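Local coordinates for hypothetical protein Cgl1923 (Corynebacterium glutamicum ATCC 13032, PDB 2P90) that is of unknown function but belongs to the PAC2 family, whose relatives include proteasome assembly chaperones, and is arranged as a trimer, at residues V76-H80 against N81-S85; S47-M50 against D51-H55; E65-Y69 against R70-P74; G109-D113 against L114-D118; H200-H203 against Y204-A207. One frame throughout, in Å; residues are numbered along the deposited sequence.

Contact 1: residues V76-H80 against N81-S85; sequences VVIEH and NEVTS
Val77 meets Thr84 and Ser85 together in this antiparallel hairpin: its carbonyl O accepts from Thr84 N at 2.8 Å and, weakly, from Ser85 N. Two residues set against one make a classic beta bulge. The two branches of Thr84 go different ways. Thr84 CB is 4.2 Å from Val77 O; OG1, held between backbone N and carbonyl carbon (chi1 61°), turns to Val77 O for a weak bond and lies 3.8 Å from Val77 CG1. The methyl CG2 lies 3.4 Å from Glu79 O and close against Glu79 CG. On the face opposite Val77 and Ser85, Ile78 CG1 packs on Val83 CG2 at 3.8 Å. Nearer the tip, Glu79 N donates to Glu82 O at 2.9 Å, and His80 and Asn81 turn the chain with positive phi, which asparagine tolerates well. Val76 to Ile78 also pair with a strand of the second subunit. Backbone N-H...O bonds thus fix the register, while side chains add mainly van der Waals contacts, with Ile78 and Val83 buried, and one weak hydroxyl bond.

Contact 2: residues S47-M50 against D51-H55; sequences SHLM and DALDH
The backbone N-H of Asp51 donates to Ser47 O at 3.1 Å, an ordinary helical bond near the end of helix 41-52. Ala52 comes next, its N reaching His48 O at 3.0 Å; its methyl lies against the same oxygen, the small side chain suiting the close approach. Leu53 gives the last of these bonds, from its N to Leu49 O at 2.9 Å, and is the first residue to leave helical angles: the helix ends here, before the chain goes on into strand 54-61. Leu49 and Leu53 run side by side, CD2 of the former 3.9 Å from CD1 of the latter, and Phe104, Met106 and Val96 of the main sheet extend this apolar patch. A water donates to both Met50 O and Leu53 O, satisfying two carbonyls where the helical pattern stops. His55, already in the strand, offers one ring face to Met50: Met50 CG lies 3.4 Å above the His55 ring plane in a CH-pi contact, while Met50 SD sits 4.0 Å from the ring centroid, a Met-aromatic contact made possible by bends in the methionine chain.

Contact 3: residues E65-Y69 against R70-P74; sequences ELIDY and RSRRP
The carbonyl O of Asp68 is gripped by two backbone N-H groups, Arg72 N at 3.2 Å, in the carbonyl plane, and Ser71 N through a weaker, bent bond. Asp68 is the N-cap of helix 69-72, and its side chain completes the cap: with CG anti to the backbone N (chi1 -178°), OD1 swings over the first turn and takes Ser71 N at 3.0 Å. The amide comes in from above the carboxylate plane. Aspartate suits this place because its short chain brings an acceptor to an amide of the first turn that lacks the usual i-4 carbonyl. At the far end Arg73 N donates to Tyr69 O at 2.6 Å, after which Arg73 leaves the helix with positive phi and Pro74 sets CG at the edge of the Tyr69 ring, 4.3 Å from CD1. The tyrosine hydroxyl bonds to Asp64. Ile67 CG2 lies 3.7 Å from Arg72 CG, the two chains crossing at about a right angle, while Arg72 NE forms a salt bridge with Asp113. Arg70 and Arg73 carry their charges to Asp113 and Glu111 of the second subunit. The single-turn helix, at a subunit interface, follows helix 63-66 and precedes strand 76-78 in the chain.

Contact 4: residues G109-D113 against L114-D118; sequences GPEPD and LRWGD
The start of helix 116-129 is tied back to the loop that leads into it by Trp116, whose indole NE1 donates to Pro112 O at 2.8 Å. The bond is almost straight (171° at the hydrogen), and the oxygen lies in the plane of the indole, although NE1 stands above the carbonyl plane of Pro112. Tryptophan suits the place by combining this single donor with a broad apolar surface, which also touches Ala179 and Met182. The proline ring adds a looser contact, its CB 4.2 Å from Trp116 CD1. Arg115, with positive phi, holds the N-cap position and pairs with Asp118 as well as with Glu65 of the third subunit. Acidic side chains line the loop: Asp113 and Glu111 are both held by arginines of the third subunit, so these buried carboxylates probably remain charged, and Glu111 OE2 also accepts from Ala179 N. The extended chain of Glu111 runs obliquely to the indole, its carboxylate and the ring planes only 21° apart, and OE2 comes to rest 3.6 Å from Trp116 CZ2.

Contact 5: residues H200-H203 against Y204-A207; sequences HVPH and YVSA
Pro202 CB sits at the apolar centre, 3.8 Å from Val205 CG1 and 3.7 Å from Tyr204 CE1. It lies over the face of the tyrosine ring, a CH-pi contact to which the ring is brought by a CG placed between the backbone N and the carbonyl carbon (chi1 53°). Val201 joins from the strand, its CG1 4.0 Å from Val205 CG1, the two valine chains crossing at about a right angle. This patch marks where strand 194-202 ends and the chain winds into a short 3-10 turn, and proline suits the end of a strand because it has no N-H to offer. The turn shows in its bonds: Val205 N donates to Pro202 O at 3.2 Å, and Ser206 N to His203 O at 3.3 Å, each spanning three residues with the donor above the carbonyl plane. Further out, His203 and Tyr204 form a T-shaped pair with planes at 83° and centroids 5.4 Å apart. The tyrosine gives the edge and the imidazole the face, Tyr204 CD1 standing 3.6 Å above it. Ser206 OG adds a weak bond to Pro202 O. At the polar edge, Tyr204 OH bonds to His147, and His203 ND1 weakly to Met143 O.

Contacts 3 and 4 are the close pair, with centres 10 Å apart: Asp68 N probably bonds to Asp113 OD2 at 2.8 Å, and Leu66 O probably accepts from Leu114 N at 2.9 Å. Their charged residues also complement each other between subunits, so one pair of contacts meets its counterpart across the trimer interface. Contact 1 follows contact 3 directly in sequence but lies about 20 Å away, centre to centre, where its hairpin reaches the second subunit. Contact 2 comes within about 7 Å of contact 4 by nearest atoms without touching it. Contacts 2 and 5 adjoin the same main sheet, their centres about 25 Å apart, and neither meets another subunit.

Contact 1: residues V76-H80 against N81-S85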
loop_
_atom_site.group_PDB
_atom_site.type_symbol
_atom_site.label_atom_id
_atom_site.label_comp_id
_atom_site.label_asym_id
_atom_site.label_seq_id
_atom_site.Cartn_x
_atom_site.Cartn_y
_atom_site.Cartn_z
ATOM N N VAL B 76 6.961 17.060 -5.281
ATOM C CA VAL B 76 7.309 18.365 -4.745
ATOM C C VAL B 76 8.444 18.930 -5.553
ATOM O O VAL B 76 9.349 18.197 -5.989
ATOM C CB VAL B 76 7.700 18.335 -3.223
ATOM C CG1 VAL B 76 6.592 17.777 -2.371
ATOM C CG2 VAL B 76 8.871 17.491 -3.026
ATOM N N VAL B 77 8.390 20.234 -5.783
ATOM C CA VAL B 77 9.479 20.896 -6.483
ATOM C C VAL B 77 10.341 21.665 -5.491
ATOM O O VAL B 77 9.834 22.374 -4.625
ATOM C CB VAL B 77 9.003 21.819 -7.722
ATOM C CG1 VAL B 77 10.211 22.435 -8.467
ATOM C CG2 VAL B 77 8.090 21.021 -8.701
ATOM N N ILE B 78 11.650 21.492 -5.632
ATOM C CA ILE B 78 12.619 22.284 -4.897
ATOM C C ILE B 78 13.471 23.102 -5.871
ATOM O O ILE B 78 14.220 22.552 -6.677
ATOM C CB ILE B 78 13.498 21.422 -3.902
ATOM C CG1 ILE B 78 12.648 20.934 -2.717
ATOM C CG2 ILE B 78 14.661 22.248 -3.332
ATOM C CD1 ILE B 78 13.075 19.582 -2.182
ATOM N N GLU B 79 13.325 24.421 -5.802
ATOM C CA GLU B 79 14.227 25.310 -6.529
ATOM C C GLU B 79 14.561 26.593 -5.782
ATOM O O GLU B 79 13.728 27.136 -5.040
ATOM C CB GLU B 79 13.702 25.619 -7.934
ATOM C CG GLU B 79 12.417 26.382 -7.952
ATOM C CD GLU B 79 11.979 26.731 -9.356
ATOM O OE1 GLU B 79 12.810 27.256 -10.138
ATOM O OE2 GLU B 79 10.793 26.458 -9.660
ATOM N N HIS B 80 15.783 27.071 -6.018
ATOM C CA HIS B 80 16.380 28.194 -5.282
ATOM C C HIS B 80 16.549 27.863 -3.774
ATOM O O HIS B 80 16.435 28.766 -2.933
ATOM C CB HIS B 80 15.570 29.512 -5.429
ATOM C CG HIS B 80 15.061 29.805 -6.815
ATOM N ND1 HIS B 80 15.887 29.905 -7.921
ATOM C CD2 HIS B 80 13.807 30.092 -7.257
ATOM C CE1 HIS B 80 15.159 30.199 -8.986
ATOM N NE2 HIS B 80 13.894 30.325 -8.608
ATOM N N ASN B 81 16.807 26.585 -3.446
ATOM C CA ASN B 81 16.958 26.098 -2.044
ATOM C C ASN B 81 15.665 26.198 -1.236
ATOM O O ASN B 81 15.676 26.369 -0.022
ATOM C CB ASN B 81 18.100 26.836 -1.307
ATOM C CG ASN B 81 19.428 26.069 -1.334
ATOM O OD1 ASN B 81 19.908 25.615 -2.387
ATOM N ND2 ASN B 81 20.047 25.950 -0.155
ATOM N N GLU B 82 14.547 26.077 -1.921
ATOM C CA GLU B 82 13.256 26.359 -1.331
ATOM C C GLU B 82 12.295 25.312 -1.873
ATOM O O GLU B 82 12.376 24.957 -3.061
ATOM C CB GLU B 82 12.832 27.770 -1.773
ATOM C CG GLU B 82 11.833 28.476 -0.888
ATOM C CD GLU B 82 12.451 29.072 0.408
ATOM O OE1 GLU B 82 13.584 29.634 0.340
ATOM O OE2 GLU B 82 11.786 28.988 1.488
ATOM N N VAL B 83 11.420 24.785 -1.014
ATOM C CA VAL B 83 10.296 23.964 -1.487
ATOM C C VAL B 83 9.267 24.907 -2.102
ATOM O O VAL B 83 8.590 25.680 -1.390
ATOM C CB VAL B 83 9.606 23.135 -0.366
ATOM C CG1 VAL B 83 8.346 22.495 -0.902
ATOM C CG2 VAL B 83 10.539 22.073 0.203
ATOM N N THR B 84 9.143 24.857 -3.423
ATOM C CA THR B 84 8.309 25.849 -4.104
ATOM C C THR B 84 6.907 25.325 -4.355
ATOM O O THR B 84 5.952 26.088 -4.285
ATOM C CB THR B 84 8.969 26.405 -5.398
ATOM O OG1 THR B 84 9.182 25.342 -6.331
ATOM C CG2 THR B 84 10.316 27.048 -5.071
ATOM N N SER B 85 6.763 24.026 -4.618
ATOM C CA SER B 85 5.425 23.460 -4.794
ATOM C C SER B 85 5.303 22.016 -4.394
ATOM O O SER B 85 6.292 21.301 -4.321
ATOM C CB SER B 85 4.923 23.623 -6.241
ATOM O OG SER B 85 5.659 22.808 -7.116
#

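Contact 2: residues S47-M50 against D51-H55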
loop_
_atom_site.group_PDB
_atom_site.type_symbol
_atom_site.label_atom_id
_atom_site.label_comp_id
_atom_site.label_asym_id
_atom_site.label_seq_id
_atom_site.Cartn_x
_atom_site.Cartn_y
_atom_site.Cartn_z
ATOM N N SER B 47 -6.912 15.946 -18.273
ATOM C CA SER B 47 -6.042 17.097 -18.278
ATOM C C SER B 47 -6.108 17.884 -19.609
ATOM O O SER B 47 -5.984 19.094 -19.611
ATOM C CB SER B 47 -4.613 16.738 -17.831
ATOM O OG SER B 47 -3.868 16.286 -18.924
ATOM N N HIS B 48 -6.396 17.214 -20.713
ATOM C CA HIS B 48 -6.612 17.909 -21.975
ATOM C C HIS B 48 -7.845 18.851 -21.951
ATOM O O HIS B 48 -7.767 20.013 -22.402
ATOM C CB HIS B 48 -6.705 16.914 -23.138
ATOM C CG HIS B 48 -6.898 17.568 -24.465
ATOM N ND1 HIS B 48 -8.124 17.620 -25.099
ATOM C CD2 HIS B 48 -6.032 18.246 -25.262
ATOM C CE1 HIS B 48 -7.997 18.275 -26.246
ATOM N NE2 HIS B 48 -6.738 18.668 -26.364
ATOM N N LEU B 49 -8.956 18.330 -21.436
ATOM C CA LEU B 49 -10.197 19.069 -21.293
ATOM C C LEU B 49 -9.998 20.234 -20.354
ATOM O O LEU B 49 -10.480 21.336 -20.603
ATOM C CB LEU B 49 -11.279 18.154 -20.732
ATOM C CG LEU B 49 -11.747 17.033 -21.670
ATOM C CD1 LEU B 49 -12.746 16.122 -20.980
ATOM C CD2 LEU B 49 -12.332 17.551 -23.039
ATOM N N MET B 50 -9.245 20.004 -19.280
ATOM C CA MET B 50 -8.992 21.057 -18.315
ATOM C C MET B 50 -8.182 22.228 -18.883
ATOM O O MET B 50 -8.509 23.378 -18.623
ATOM C CB MET B 50 -8.341 20.487 -17.069
ATOM C CG MET B 50 -8.877 21.113 -15.782
ATOM S SD MET B 50 -10.200 20.220 -14.946
ATOM C CE MET B 50 -9.113 18.993 -14.206
ATOM N N ASP B 51 -7.152 21.924 -19.672
ATOM C CA ASP B 51 -6.306 22.928 -20.283
ATOM C C ASP B 51 -7.024 23.669 -21.399
ATOM O O ASP B 51 -6.763 24.850 -21.625
ATOM C CB ASP B 51 -5.089 22.272 -20.899
ATOM C CG ASP B 51 -4.117 21.785 -19.874
ATOM O OD1 ASP B 51 -4.284 22.180 -18.688
ATOM O OD2 ASP B 51 -3.183 21.020 -20.240
ATOM N N ALA B 52 -7.922 22.968 -22.082
ATOM C CA ALA B 52 -8.496 23.449 -23.325
ATOM C C ALA B 52 -9.841 24.156 -23.162
ATOM O O ALA B 52 -10.177 25.016 -23.970
ATOM C CB ALA B 52 -8.631 22.304 -24.341
ATOM N N LEU B 53 -10.607 23.787 -22.137
ATOM C CA LEU B 53 -11.975 24.286 -21.961
ATOM C C LEU B 53 -12.149 25.062 -20.663
ATOM O O LEU B 53 -11.365 24.864 -19.703
ATOM C CB LEU B 53 -12.955 23.112 -22.029
ATOM C CG LEU B 53 -13.086 22.449 -23.414
ATOM C CD1 LEU B 53 -13.843 21.157 -23.301
ATOM C CD2 LEU B 53 -13.769 23.368 -24.461
ATOM N N ASP B 54 -13.154 25.945 -20.612
ATOM C CA ASP B 54 -13.487 26.599 -19.327
ATOM C C ASP B 54 -14.105 25.578 -18.363
ATOM O O ASP B 54 -14.953 24.752 -18.749
ATOM C CB ASP B 54 -14.387 27.861 -19.483
ATOM C CG ASP B 54 -13.681 29.034 -20.281
ATOM O OD1 ASP B 54 -12.480 29.374 -20.021
ATOM O OD2 ASP B 54 -14.355 29.599 -21.183
ATOM N N HIS B 55 -13.650 25.633 -17.112
ATOM C CA HIS B 55 -14.104 24.722 -16.053
ATOM C C HIS B 55 -14.191 25.473 -14.716
ATOM O O HIS B 55 -13.449 26.417 -14.485
ATOM C CB HIS B 55 -13.170 23.511 -15.935
ATOM C CG HIS B 55 -11.736 23.880 -15.734
ATOM N ND1 HIS B 55 -11.177 24.046 -14.486
ATOM C CD2 HIS B 55 -10.745 24.131 -16.621
ATOM C CE1 HIS B 55 -9.900 24.368 -14.611
ATOM N NE2 HIS B 55 -9.613 24.423 -15.900
HETATM O O HOH W 1 -9.125 26.139 -19.068
#

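Contact 3: residues E65-Y69 against R70-P74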
loop_
_atom_site.group_PDB
_atom_site.type_symbol
_atom_site.label_atom_id
_atom_site.label_comp_id
_atom_site.label_asym_id
_atom_site.label_seq_id
_atom_site.Cartn_x
_atom_site.Cartn_y
_atom_site.Cartn_z
ATOM N N GLU B 65 -9.041 11.324 3.875
ATOM C CA GLU B 65 -9.958 10.195 3.986
ATOM C C GLU B 65 -9.678 9.120 2.935
ATOM O O GLU B 65 -10.041 7.983 3.147
ATOM C CB GLU B 65 -11.443 10.645 3.886
ATOM C CG GLU B 65 -11.959 11.509 5.066
ATOM C CD GLU B 65 -12.017 10.777 6.416
ATOM O OE1 GLU B 65 -12.437 9.597 6.505
ATOM O OE2 GLU B 65 -11.648 11.401 7.419
ATOM N N LEU B 66 -9.002 9.483 1.836
ATOM C CA LEU B 66 -9.072 8.740 0.579
ATOM C C LEU B 66 -7.765 8.167 0.068
ATOM O O LEU B 66 -7.781 7.137 -0.593
ATOM C CB LEU B 66 -9.793 9.566 -0.508
ATOM C CG LEU B 66 -11.315 9.807 -0.260
ATOM C CD1 LEU B 66 -11.914 10.862 -1.222
ATOM C CD2 LEU B 66 -12.162 8.524 -0.288
ATOM N N ILE B 67 -6.639 8.776 0.457
ATOM C CA ILE B 67 -5.324 8.497 -0.145
ATOM C C ILE B 67 -4.314 7.881 0.861
ATOM O O ILE B 67 -4.192 8.336 2.022
ATOM C CB ILE B 67 -4.691 9.834 -0.725
ATOM C CG1 ILE B 67 -5.600 10.516 -1.790
ATOM C CG2 ILE B 67 -3.219 9.661 -1.172
ATOM C CD1 ILE B 67 -5.926 9.702 -3.057
ATOM N N ASP B 68 -3.592 6.864 0.390
ATOM C CA ASP B 68 -2.380 6.373 1.048
ATOM C C ASP B 68 -1.240 7.192 0.479
ATOM O O ASP B 68 -0.766 6.939 -0.608
ATOM C CB ASP B 68 -2.143 4.877 0.729
ATOM C CG ASP B 68 -0.894 4.306 1.446
ATOM O OD1 ASP B 68 0.133 5.030 1.619
ATOM O OD2 ASP B 68 -0.926 3.117 1.836
ATOM N N TYR B 69 -0.757 8.168 1.235
ATOM C CA TYR B 69 0.177 9.133 0.646
ATOM C C TYR B 69 1.559 8.534 0.431
ATOM O O TYR B 69 2.316 9.031 -0.421
ATOM C CB TYR B 69 0.327 10.349 1.512
ATOM C CG TYR B 69 -0.857 11.257 1.651
ATOM C CD1 TYR B 69 -0.954 12.428 0.890
ATOM C CD2 TYR B 69 -1.852 10.996 2.605
ATOM C CE1 TYR B 69 -2.021 13.316 1.074
ATOM C CE2 TYR B 69 -2.908 11.857 2.777
ATOM C CZ TYR B 69 -2.989 13.010 2.020
ATOM O OH TYR B 69 -4.025 13.883 2.242
ATOM N N ARG B 70 1.901 7.506 1.206
ATOM C CA ARG B 70 3.170 6.819 0.990
ATOM C C ARG B 70 3.164 5.965 -0.283
ATOM O O ARG B 70 4.223 5.777 -0.916
ATOM C CB ARG B 70 3.691 6.068 2.225
ATOM C CG ARG B 70 4.339 6.983 3.265
ATOM C CD ARG B 70 4.831 6.215 4.558
ATOM N NE ARG B 70 6.144 5.633 4.349
ATOM C CZ ARG B 70 6.407 4.338 4.110
ATOM N NH1 ARG B 70 5.427 3.407 4.081
ATOM N NH2 ARG B 70 7.680 3.979 3.886
ATOM N N SER B 71 1.992 5.481 -0.695
ATOM C CA SER B 71 1.881 4.922 -2.074
ATOM C C SER B 71 1.933 5.977 -3.185
ATOM O O SER B 71 2.514 5.711 -4.212
ATOM C CB SER B 71 0.632 4.074 -2.301
ATOM O OG SER B 71 0.267 3.394 -1.134
ATOM N N ARG B 72 1.303 7.141 -3.008
ATOM C CA ARG B 72 1.250 8.143 -4.083
ATOM C C ARG B 72 2.409 9.122 -4.115
ATOM O O ARG B 72 2.892 9.445 -5.202
ATOM C CB ARG B 72 -0.021 8.951 -4.024
ATOM C CG ARG B 72 -1.260 8.149 -3.864
ATOM C CD ARG B 72 -1.520 7.113 -5.017
ATOM N NE ARG B 72 -2.940 6.831 -4.931
ATOM C CZ ARG B 72 -3.827 6.875 -5.902
ATOM N NH1 ARG B 72 -3.517 7.101 -7.158
ATOM N NH2 ARG B 72 -5.052 6.621 -5.568
ATOM N N ARG B 73 2.829 9.612 -2.938
ATOM C CA ARG B 73 3.925 10.579 -2.818
ATOM C C ARG B 73 3.799 11.705 -3.867
ATOM O O ARG B 73 4.599 11.785 -4.802
ATOM C CB ARG B 73 5.264 9.857 -2.936
ATOM C CG ARG B 73 5.527 8.842 -1.807
ATOM C CD ARG B 73 7.022 8.744 -1.576
ATOM N NE ARG B 73 7.432 7.852 -0.506
ATOM C CZ ARG B 73 7.450 8.171 0.798
ATOM N NH1 ARG B 73 7.021 9.360 1.238
ATOM N NH2 ARG B 73 7.871 7.279 1.669
ATOM N N PRO B 74 2.789 12.577 -3.699
ATOM C CA PRO B 74 2.554 13.728 -4.568
ATOM C C PRO B 74 3.842 14.555 -4.735
ATOM O O PRO B 74 4.437 14.970 -3.747
ATOM C CB PRO B 74 1.540 14.575 -3.775
ATOM C CG PRO B 74 0.874 13.633 -2.861
ATOM C CD PRO B 74 1.855 12.545 -2.554
#

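Contact 4: residues G109-D113 against L114-D118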
loop_
_atom_site.group_PDB
_atom_site.type_symbol
_atom_site.label_atom_id
_atom_site.label_comp_id
_atom_site.label_asym_id
_atom_site.label_seq_id
_atom_site.Cartn_x
_atom_site.Cartn_y
_atom_site.Cartn_z
ATOM N N GLY B 109 -9.022 13.002 -11.037
ATOM C CA GLY B 109 -7.959 13.087 -10.034
ATOM C C GLY B 109 -7.613 11.648 -9.703
ATOM O O GLY B 109 -7.994 10.764 -10.455
ATOM N N PRO B 110 -6.884 11.405 -8.592
ATOM C CA PRO B 110 -6.461 10.025 -8.268
ATOM C C PRO B 110 -7.609 9.086 -7.878
ATOM O O PRO B 110 -8.505 9.500 -7.104
ATOM C CB PRO B 110 -5.576 10.237 -7.040
ATOM C CG PRO B 110 -6.101 11.530 -6.424
ATOM C CD PRO B 110 -6.361 12.373 -7.604
ATOM N N GLU B 111 -7.582 7.847 -8.381
ATOM C CA GLU B 111 -8.472 6.817 -7.836
ATOM C C GLU B 111 -8.190 6.735 -6.325
ATOM O O GLU B 111 -7.038 6.561 -5.955
ATOM C CB GLU B 111 -8.181 5.446 -8.473
ATOM C CG GLU B 111 -8.868 4.292 -7.765
ATOM C CD GLU B 111 -8.558 2.923 -8.336
ATOM O OE1 GLU B 111 -7.363 2.597 -8.577
ATOM O OE2 GLU B 111 -9.535 2.152 -8.525
ATOM N N PRO B 112 -9.213 6.856 -5.439
ATOM C CA PRO B 112 -8.924 6.667 -3.977
ATOM C C PRO B 112 -8.264 5.338 -3.624
ATOM O O PRO B 112 -8.631 4.308 -4.206
ATOM C CB PRO B 112 -10.321 6.715 -3.340
ATOM C CG PRO B 112 -11.100 7.641 -4.291
ATOM C CD PRO B 112 -10.623 7.231 -5.684
ATOM N N ASP B 113 -7.316 5.346 -2.680
ATOM C CA ASP B 113 -6.790 4.089 -2.122
ATOM C C ASP B 113 -7.805 3.503 -1.101
ATOM O O ASP B 113 -7.903 2.287 -0.941
ATOM C CB ASP B 113 -5.459 4.302 -1.396
ATOM C CG ASP B 113 -4.360 4.787 -2.279
ATOM O OD1 ASP B 113 -3.719 3.961 -2.997
ATOM O OD2 ASP B 113 -4.056 6.001 -2.207
ATOM N N LEU B 114 -8.559 4.389 -0.430
ATOM C CA LEU B 114 -9.344 4.028 0.743
ATOM C C LEU B 114 -10.830 4.360 0.591
ATOM O O LEU B 114 -11.224 5.210 -0.236
ATOM C CB LEU B 114 -8.780 4.770 1.986
ATOM C CG LEU B 114 -7.235 4.863 2.162
ATOM C CD1 LEU B 114 -6.866 5.766 3.296
ATOM C CD2 LEU B 114 -6.543 3.480 2.325
ATOM N N ARG B 115 -11.640 3.701 1.432
ATOM C CA ARG B 115 -13.052 4.041 1.598
ATOM C C ARG B 115 -13.896 4.004 0.289
ATOM O O ARG B 115 -14.716 4.934 0.056
ATOM C CB ARG B 115 -13.190 5.437 2.222
ATOM C CG ARG B 115 -12.645 5.595 3.645
ATOM C CD ARG B 115 -13.626 6.486 4.444
ATOM N NE ARG B 115 -13.335 6.289 5.821
ATOM C CZ ARG B 115 -14.049 5.623 6.705
ATOM N NH1 ARG B 115 -15.239 5.130 6.462
ATOM N NH2 ARG B 115 -13.517 5.470 7.878
ATOM N N TRP B 116 -13.723 2.961 -0.528
ATOM C CA TRP B 116 -14.496 2.839 -1.766
ATOM C C TRP B 116 -16.047 2.892 -1.563
ATOM O O TRP B 116 -16.737 3.482 -2.382
ATOM C CB TRP B 116 -14.083 1.600 -2.543
ATOM C CG TRP B 116 -12.740 1.709 -3.251
ATOM C CD1 TRP B 116 -11.813 2.757 -3.192
ATOM C CD2 TRP B 116 -12.162 0.724 -4.090
ATOM N NE1 TRP B 116 -10.706 2.456 -3.959
ATOM C CE2 TRP B 116 -10.893 1.218 -4.517
ATOM C CE3 TRP B 116 -12.574 -0.544 -4.514
ATOM C CZ2 TRP B 116 -10.058 0.487 -5.364
ATOM C CZ3 TRP B 116 -11.720 -1.282 -5.347
ATOM C CH2 TRP B 116 -10.491 -0.765 -5.757
ATOM N N GLY B 117 -16.550 2.315 -0.456
ATOM C CA GLY B 117 -17.944 2.394 -0.051
ATOM C C GLY B 117 -18.438 3.810 0.190
ATOM O O GLY B 117 -19.370 4.246 -0.460
ATOM N N ASP B 118 -17.821 4.541 1.123
ATOM C CA ASP B 118 -18.185 5.939 1.344
ATOM C C ASP B 118 -17.981 6.789 0.094
ATOM O O ASP B 118 -18.776 7.677 -0.177
ATOM C CB ASP B 118 -17.418 6.549 2.513
ATOM C CG ASP B 118 -17.684 5.826 3.857
ATOM O OD1 ASP B 118 -18.735 5.175 4.016
ATOM O OD2 ASP B 118 -16.824 5.907 4.763
#

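Contact 5: residues H200-H203 against Y204-A207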
loop_
_atom_site.group_PDB
_atom_site.type_symbol
_atom_site.label_atom_id
_atom_site.label_comp_id
_atom_site.label_asym_id
_atom_site.label_seq_id
_atom_site.Cartn_x
_atom_site.Cartn_y
_atom_site.Cartn_z
ATOM N N HIS B 200 -8.435 0.476 -26.154
ATOM C CA HIS B 200 -7.465 -0.612 -26.238
ATOM C C HIS B 200 -6.161 -0.074 -26.752
ATOM O O HIS B 200 -6.139 0.534 -27.817
ATOM C CB HIS B 200 -7.961 -1.693 -27.195
ATOM C CG HIS B 200 -9.191 -2.391 -26.712
ATOM N ND1 HIS B 200 -9.471 -3.707 -27.016
ATOM C CD2 HIS B 200 -10.200 -1.965 -25.919
ATOM C CE1 HIS B 200 -10.616 -4.051 -26.456
ATOM N NE2 HIS B 200 -11.070 -3.015 -25.771
ATOM N N VAL B 201 -5.079 -0.270 -25.999
ATOM C CA VAL B 201 -3.816 0.347 -26.326
ATOM C C VAL B 201 -2.828 -0.783 -26.597
ATOM O O VAL B 201 -2.821 -1.746 -25.838
ATOM C CB VAL B 201 -3.342 1.238 -25.135
ATOM C CG1 VAL B 201 -1.958 1.868 -25.398
ATOM C CG2 VAL B 201 -4.426 2.299 -24.766
ATOM N N PRO B 202 -2.020 -0.693 -27.693
ATOM C CA PRO B 202 -1.014 -1.729 -27.951
ATOM C C PRO B 202 -0.222 -1.957 -26.679
ATOM O O PRO B 202 0.249 -1.002 -26.094
ATOM C CB PRO B 202 -0.132 -1.104 -29.040
ATOM C CG PRO B 202 -1.013 -0.165 -29.728
ATOM C CD PRO B 202 -2.006 0.343 -28.750
ATOM N N HIS B 203 -0.109 -3.204 -26.237
ATOM C CA HIS B 203 0.521 -3.486 -24.956
ATOM C C HIS B 203 1.961 -3.008 -24.935
ATOM O O HIS B 203 2.449 -2.569 -23.888
ATOM C CB HIS B 203 0.445 -4.986 -24.597
ATOM C CG HIS B 203 1.244 -5.856 -25.508
ATOM N ND1 HIS B 203 0.858 -6.129 -26.804
ATOM C CD2 HIS B 203 2.431 -6.484 -25.328
ATOM C CE1 HIS B 203 1.772 -6.897 -27.382
ATOM N NE2 HIS B 203 2.737 -7.123 -26.508
ATOM N N TYR B 204 2.641 -3.071 -26.082
ATOM C CA TYR B 204 4.098 -2.844 -26.107
ATOM C C TYR B 204 4.431 -1.360 -26.082
ATOM O O TYR B 204 5.604 -0.971 -26.020
ATOM C CB TYR B 204 4.733 -3.528 -27.326
ATOM C CG TYR B 204 4.087 -3.153 -28.643
ATOM C CD1 TYR B 204 2.936 -3.822 -29.093
ATOM C CD2 TYR B 204 4.613 -2.139 -29.445
ATOM C CE1 TYR B 204 2.332 -3.495 -30.290
ATOM C CE2 TYR B 204 3.996 -1.795 -30.663
ATOM C CZ TYR B 204 2.862 -2.489 -31.077
ATOM O OH TYR B 204 2.225 -2.177 -32.261
ATOM N N VAL B 205 3.381 -0.534 -26.138
ATOM C CA VAL B 205 3.500 0.919 -26.118
ATOM C C VAL B 205 2.771 1.548 -24.900
ATOM O O VAL B 205 2.719 2.780 -24.738
ATOM C CB VAL B 205 2.982 1.485 -27.475
ATOM C CG1 VAL B 205 1.489 1.886 -27.395
ATOM C CG2 VAL B 205 3.859 2.619 -27.918
ATOM N N SER B 206 2.233 0.685 -24.039
ATOM C CA SER B 206 1.342 1.092 -22.944
ATOM C C SER B 206 1.973 1.941 -21.830
ATOM O O SER B 206 1.265 2.717 -21.171
ATOM C CB SER B 206 0.656 -0.140 -22.333
ATOM O OG SER B 206 -0.620 -0.344 -22.928
ATOM N N ALA B 207 3.283 1.786 -21.628
ATOM C CA ALA B 207 4.031 2.532 -20.607
ATOM C C ALA B 207 4.331 3.981 -20.952
ATOM O O ALA B 207 4.680 4.738 -20.081
ATOM C CB ALA B 207 5.342 1.799 -20.244
#